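Long-range contact in multicopper oxidase (Arthrobacter sp. FB24, PDB 3GDC), which probably couples the oxidation of phenolic or similar substrates to the reduction of dioxygen to water, as laccases do with their bound copper ions: residues A[121-133]-A[146-158]. Residues are numbered along the deposited sequence; the frame is centred on the assembly and turned at random.
Sequences FDATPFGTHLYHC and LYGGFIVEPKEGR. With CU (copper (II) ion), chain E; CU (copper (II) ion), chain D.
Strands 127-132 and 147-153 pair antiparallel in a cupredoxin-like domain of this multicopper oxidase, and the pairing runs on to Cys-133 N, which reaches Leu-146 O at the copper end. Six backbone hydrogen bonds join Gly-127 to Val-152, His-129 to Phe-150 and Tyr-131 to Gly-148, two for each pair. The absence of a side chain at Gly-148 lets the Tyr-131 ring fold back across the neighbouring strand: CG sits between the backbone N and the carbonyl carbon (chi1 63°), and Gly-148 CA lies over the ring face, 3.6 Å from CZ. The Tyr-131 hydroxyl is hydrogen-bonded to Pro-66 O.

His-132 and Cys-133, neighbours in the chain, serve two different copper sites, as in the His-Cys-His motif that links the copper centres in this family. His-132 NE2 binds one copper at 2.1 Å together with His-93 and His-271 of a neighbouring subunit, while its ND1 donates to Cys-133 O at 3.0 Å, tying down the ring's other nitrogen. Cys-133 SG binds the second copper at 2.2 Å with His-88 and His-141, and Leu-146 CD1 packs 3.7 Å from Cys-133 CB.

Toward the far end, Val-152 wedges CG1 against Ala-123 CB and turns CG2 to the edge of the His-129 ring, whose NE2 grips Pro-125 O at 2.9 Å. Beyond it, Pro-154 CB presses on one face of the Phe-126 ring, 3.6 Å from CG, in a CH-pi contact.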
loop_
_atom_site.group_PDB
_atom_site.type_symbol
_atom_site.label_atom_id
_atom_site.label_comp_id
_atom_site.label_asym_id
_atom_site.label_seq_id
_atom_site.Cartn_x
_atom_site.Cartn_y
_atom_site.Cartn_z
ATOM N N PHE A 121 4.712 23.286 -20.568
ATOM C CA PHE A 121 3.840 22.163 -20.881
ATOM C C PHE A 121 2.389 22.586 -20.691
ATOM O O PHE A 121 2.105 23.669 -20.180
ATOM C CB PHE A 121 4.166 20.919 -20.022
ATOM C CG PHE A 121 4.471 21.236 -18.581
ATOM C CD1 PHE A 121 3.449 21.534 -17.682
ATOM C CD2 PHE A 121 5.777 21.238 -18.129
ATOM C CE1 PHE A 121 3.737 21.827 -16.345
ATOM C CE2 PHE A 121 6.071 21.543 -16.796
ATOM C CZ PHE A 121 5.043 21.838 -15.913
ATOM N N ASP A 122 1.469 21.729 -21.111
ATOM C CA ASP A 122 0.057 21.976 -20.883
ATOM C C ASP A 122 -0.374 21.345 -19.559
ATOM O O ASP A 122 0.255 20.399 -19.094
ATOM C CB ASP A 122 -0.772 21.449 -22.045
ATOM C CG ASP A 122 -0.558 22.259 -23.325
ATOM O OD1 ASP A 122 -0.247 23.464 -23.226
ATOM O OD2 ASP A 122 -0.706 21.688 -24.425
ATOM N N ALA A 123 -1.416 21.893 -18.946
ATOM C CA ALA A 123 -1.934 21.354 -17.682
ATOM C C ALA A 123 -2.760 20.103 -17.990
ATOM O O ALA A 123 -3.965 20.181 -18.259
ATOM C CB ALA A 123 -2.766 22.405 -16.944
ATOM N N THR A 124 -2.088 18.953 -17.998
ATOM C CA THR A 124 -2.726 17.678 -18.328
ATOM C C THR A 124 -2.001 16.526 -17.636
ATOM O O THR A 124 -0.787 16.600 -17.450
ATOM C CB THR A 124 -2.655 17.359 -19.841
ATOM O OG1 THR A 124 -2.521 18.564 -20.598
ATOM C CG2 THR A 124 -3.900 16.614 -20.267
ATOM N N PRO A 125 -2.735 15.465 -17.238
ATOM C CA PRO A 125 -4.191 15.349 -17.188
ATOM C C PRO A 125 -4.709 16.103 -15.980
ATOM O O PRO A 125 -3.911 16.518 -15.132
ATOM C CB PRO A 125 -4.411 13.841 -17.004
ATOM C CG PRO A 125 -3.199 13.405 -16.231
ATOM C CD PRO A 125 -2.076 14.219 -16.805
ATOM N N PHE A 126 -6.018 16.295 -15.894
ATOM C CA PHE A 126 -6.567 16.837 -14.663
ATOM C C PHE A 126 -6.282 15.875 -13.510
ATOM O O PHE A 126 -6.170 14.657 -13.706
ATOM C CB PHE A 126 -8.047 17.224 -14.789
ATOM C CG PHE A 126 -9.031 16.081 -14.679
ATOM C CD1 PHE A 126 -9.401 15.568 -13.432
ATOM C CD2 PHE A 126 -9.649 15.567 -15.819
ATOM C CE1 PHE A 126 -10.343 14.539 -13.332
ATOM C CE2 PHE A 126 -10.593 14.530 -15.726
ATOM C CZ PHE A 126 -10.939 14.024 -14.483
ATOM N N GLY A 127 -6.104 16.448 -12.332
ATOM C CA GLY A 127 -5.843 15.659 -11.140
ATOM C C GLY A 127 -4.978 16.386 -10.145
ATOM O O GLY A 127 -4.725 17.587 -10.260
ATOM N N THR A 128 -4.546 15.639 -9.139
ATOM C CA THR A 128 -3.710 16.170 -8.073
ATOM C C THR A 128 -2.324 15.606 -8.284
ATOM O O THR A 128 -2.129 14.382 -8.250
ATOM C CB THR A 128 -4.297 15.760 -6.713
ATOM O OG1 THR A 128 -5.591 16.357 -6.574
ATOM C CG2 THR A 128 -3.401 16.169 -5.559
ATOM N N HIS A 129 -1.366 16.500 -8.536
ATOM C CA HIS A 129 -0.017 16.100 -8.896
ATOM C C HIS A 129 0.998 16.794 -7.983
ATOM O O HIS A 129 0.633 17.363 -6.944
ATOM C CB HIS A 129 0.254 16.399 -10.384
ATOM C CG HIS A 129 -0.833 15.934 -11.307
ATOM N ND1 HIS A 129 -1.174 14.603 -11.451
ATOM C CD2 HIS A 129 -1.651 16.624 -12.145
ATOM C CE1 HIS A 129 -2.159 14.496 -12.327
ATOM N NE2 HIS A 129 -2.466 15.708 -12.761
ATOM N N LEU A 130 2.267 16.729 -8.369
ATOM C CA LEU A 130 3.362 17.258 -7.573
ATOM C C LEU A 130 4.558 17.505 -8.474
ATOM O O LEU A 130 4.563 17.105 -9.650
ATOM C CB LEU A 130 3.731 16.291 -6.426
ATOM C CG LEU A 130 4.333 14.911 -6.752
ATOM C CD1 LEU A 130 5.268 14.437 -5.595
ATOM C CD2 LEU A 130 3.288 13.869 -7.037
ATOM N N TYR A 131 5.554 18.188 -7.928
ATOM C CA TYR A 131 6.823 18.404 -8.603
ATOM C C TYR A 131 7.928 18.291 -7.557
ATOM O O TYR A 131 7.687 18.490 -6.346
ATOM C CB TYR A 131 6.848 19.773 -9.321
ATOM C CG TYR A 131 6.731 20.967 -8.394
ATOM C CD1 TYR A 131 7.874 21.553 -7.835
ATOM C CD2 TYR A 131 5.481 21.490 -8.054
ATOM C CE1 TYR A 131 7.777 22.651 -6.966
ATOM C CE2 TYR A 131 5.365 22.585 -7.169
ATOM C CZ TYR A 131 6.523 23.155 -6.639
ATOM O OH TYR A 131 6.436 24.214 -5.777
ATOM N N HIS A 132 9.130 17.932 -7.996
ATOM C CA HIS A 132 10.279 17.873 -7.094
ATOM C C HIS A 132 11.574 17.875 -7.872
ATOM O O HIS A 132 11.574 17.686 -9.092
ATOM C CB HIS A 132 10.196 16.641 -6.166
ATOM C CG HIS A 132 10.120 15.332 -6.889
ATOM N ND1 HIS A 132 11.228 14.708 -7.420
ATOM C CD2 HIS A 132 9.066 14.528 -7.161
ATOM C CE1 HIS A 132 10.859 13.579 -7.999
ATOM N NE2 HIS A 132 9.552 13.444 -7.851
ATOM N N CYS A 133 12.683 18.105 -7.183
ATOM C CA CYS A 133 13.971 18.101 -7.856
ATOM C C CYS A 133 14.346 16.683 -8.284
ATOM O O CYS A 133 14.006 15.706 -7.603
ATOM C CB CYS A 133 15.055 18.697 -6.952
ATOM S SG CYS A 133 16.685 18.697 -7.722
ATOM N N LEU A 146 12.954 20.154 -1.646
ATOM C CA LEU A 146 12.593 20.549 -3.016
ATOM C C LEU A 146 11.405 19.760 -3.580
ATOM O O LEU A 146 11.569 18.826 -4.370
ATOM C CB LEU A 146 13.811 20.486 -3.956
ATOM C CG LEU A 146 14.934 21.469 -3.624
ATOM C CD1 LEU A 146 16.156 21.149 -4.475
ATOM C CD2 LEU A 146 14.518 22.935 -3.809
ATOM N N TYR A 147 10.204 20.151 -3.161
ATOM C CA TYR A 147 8.966 19.551 -3.665
ATOM C C TYR A 147 7.792 20.474 -3.418
ATOM O O TYR A 147 7.845 21.342 -2.539
ATOM C CB TYR A 147 8.697 18.196 -2.995
ATOM C CG TYR A 147 8.962 18.226 -1.494
ATOM C CD1 TYR A 147 8.070 18.850 -0.620
ATOM C CD2 TYR A 147 10.116 17.647 -0.959
ATOM C CE1 TYR A 147 8.310 18.881 0.775
ATOM C CE2 TYR A 147 10.366 17.679 0.421
ATOM C CZ TYR A 147 9.447 18.305 1.272
ATOM O OH TYR A 147 9.681 18.361 2.635
ATOM N N GLY A 148 6.726 20.291 -4.189
ATOM C CA GLY A 148 5.486 21.035 -3.949
ATOM C C GLY A 148 4.363 20.377 -4.703
ATOM O O GLY A 148 4.590 19.437 -5.489
ATOM N N GLY A 149 3.150 20.858 -4.459
ATOM C CA GLY A 149 1.959 20.337 -5.089
ATOM C C GLY A 149 1.706 21.015 -6.429
ATOM O O GLY A 149 2.103 22.170 -6.645
ATOM N N PHE A 150 1.003 20.306 -7.299
ATOM C CA PHE A 150 0.651 20.815 -8.637
ATOM C C PHE A 150 -0.757 20.307 -8.920
ATOM O O PHE A 150 -0.950 19.111 -9.169
ATOM C CB PHE A 150 1.681 20.305 -9.647
ATOM C CG PHE A 150 1.301 20.502 -11.097
ATOM C CD1 PHE A 150 0.661 21.669 -11.526
ATOM C CD2 PHE A 150 1.617 19.514 -12.037
ATOM C CE1 PHE A 150 0.324 21.844 -12.883
ATOM C CE2 PHE A 150 1.296 19.675 -13.387
ATOM C CZ PHE A 150 0.640 20.848 -13.807
ATOM N N ILE A 151 -1.738 21.208 -8.839
ATOM C CA ILE A 151 -3.161 20.862 -8.898
ATOM C C ILE A 151 -3.741 21.319 -10.231
ATOM O O ILE A 151 -3.618 22.480 -10.575
ATOM C CB ILE A 151 -3.949 21.578 -7.764
ATOM C CG1 ILE A 151 -3.273 21.353 -6.394
ATOM C CG2 ILE A 151 -5.445 21.232 -7.797
ATOM C CD1 ILE A 151 -3.093 19.905 -5.987
ATOM N N VAL A 152 -4.349 20.397 -10.971
ATOM C CA VAL A 152 -4.983 20.704 -12.259
ATOM C C VAL A 152 -6.475 20.395 -12.159
ATOM O O VAL A 152 -6.879 19.226 -12.090
ATOM C CB VAL A 152 -4.350 19.916 -13.423
ATOM C CG1 VAL A 152 -5.055 20.231 -14.758
ATOM C CG2 VAL A 152 -2.859 20.194 -13.540
ATOM N N GLU A 153 -7.280 21.453 -12.113
ATOM C CA GLU A 153 -8.729 21.348 -12.014
ATOM C C GLU A 153 -9.343 20.857 -13.331
ATOM O O GLU A 153 -9.024 21.391 -14.398
ATOM C CB GLU A 153 -9.324 22.707 -11.638
ATOM C CG GLU A 153 -10.796 22.657 -11.213
ATOM C CD GLU A 153 -10.967 22.363 -9.725
ATOM O OE1 GLU A 153 -11.414 23.267 -8.983
ATOM O OE2 GLU A 153 -10.643 21.240 -9.289
ATOM N N PRO A 154 -10.206 19.830 -13.266
ATOM C CA PRO A 154 -10.928 19.398 -14.467
ATOM C C PRO A 154 -11.758 20.521 -15.082
ATOM O O PRO A 154 -12.357 21.331 -14.360
ATOM C CB PRO A 154 -11.845 18.275 -13.954
ATOM C CG PRO A 154 -11.870 18.423 -12.458
ATOM C CD PRO A 154 -10.526 18.980 -12.103
ATOM N N LYS A 155 -11.766 20.569 -16.408
ATOM C CA LYS A 155 -12.597 21.508 -17.149
ATOM C C LYS A 155 -14.073 21.276 -16.804
ATOM O O LYS A 155 -14.828 22.229 -16.602
ATOM C CB LYS A 155 -12.335 21.358 -18.656
ATOM C CG LYS A 155 -13.106 22.313 -19.559
ATOM C CD LYS A 155 -12.502 23.716 -19.579
ATOM C CE LYS A 155 -13.280 24.638 -20.520
ATOM N NZ LYS A 155 -14.612 25.054 -19.981
ATOM N N GLU A 156 -14.469 20.007 -16.705
ATOM C CA GLU A 156 -15.860 19.656 -16.419
ATOM C C GLU A 156 -16.009 18.464 -15.468
ATOM O O GLU A 156 -15.370 17.422 -15.656
ATOM C CB GLU A 156 -16.615 19.411 -17.732
ATOM C CG GLU A 156 -17.263 20.680 -18.316
ATOM C CD GLU A 156 -16.942 20.920 -19.791
ATOM O OE1 GLU A 156 -16.167 20.130 -20.384
ATOM O OE2 GLU A 156 -17.463 21.917 -20.353
ATOM N N GLY A 157 -16.834 18.639 -14.434
ATOM C CA GLY A 157 -17.302 17.516 -13.625
ATOM C C GLY A 157 -17.087 17.507 -12.118
ATOM O O GLY A 157 -17.532 16.567 -11.454
ATOM N N ARG A 158 -16.426 18.525 -11.562
ATOM C CA ARG A 158 -16.143 18.534 -10.111
ATOM C C ARG A 158 -16.922 19.587 -9.297
ATOM O O ARG A 158 -16.652 20.789 -9.400
ATOM C CB ARG A 158 -14.631 18.614 -9.827
ATOM C CG ARG A 158 -14.193 17.781 -8.616
ATOM C CD ARG A 158 -12.720 18.000 -8.234
ATOM N NE ARG A 158 -11.789 17.089 -8.905
ATOM C CZ ARG A 158 -10.497 17.357 -9.102
ATOM N NH1 ARG A 158 -9.979 18.509 -8.679
ATOM N NH2 ARG A 158 -9.713 16.478 -9.721
HETATM CU CU CU E . 8.266 11.876 -8.315
HETATM CU CU CU D . 18.188 19.464 -6.338
HETATM O O HOH W 1 -7.393 18.054 -8.909
#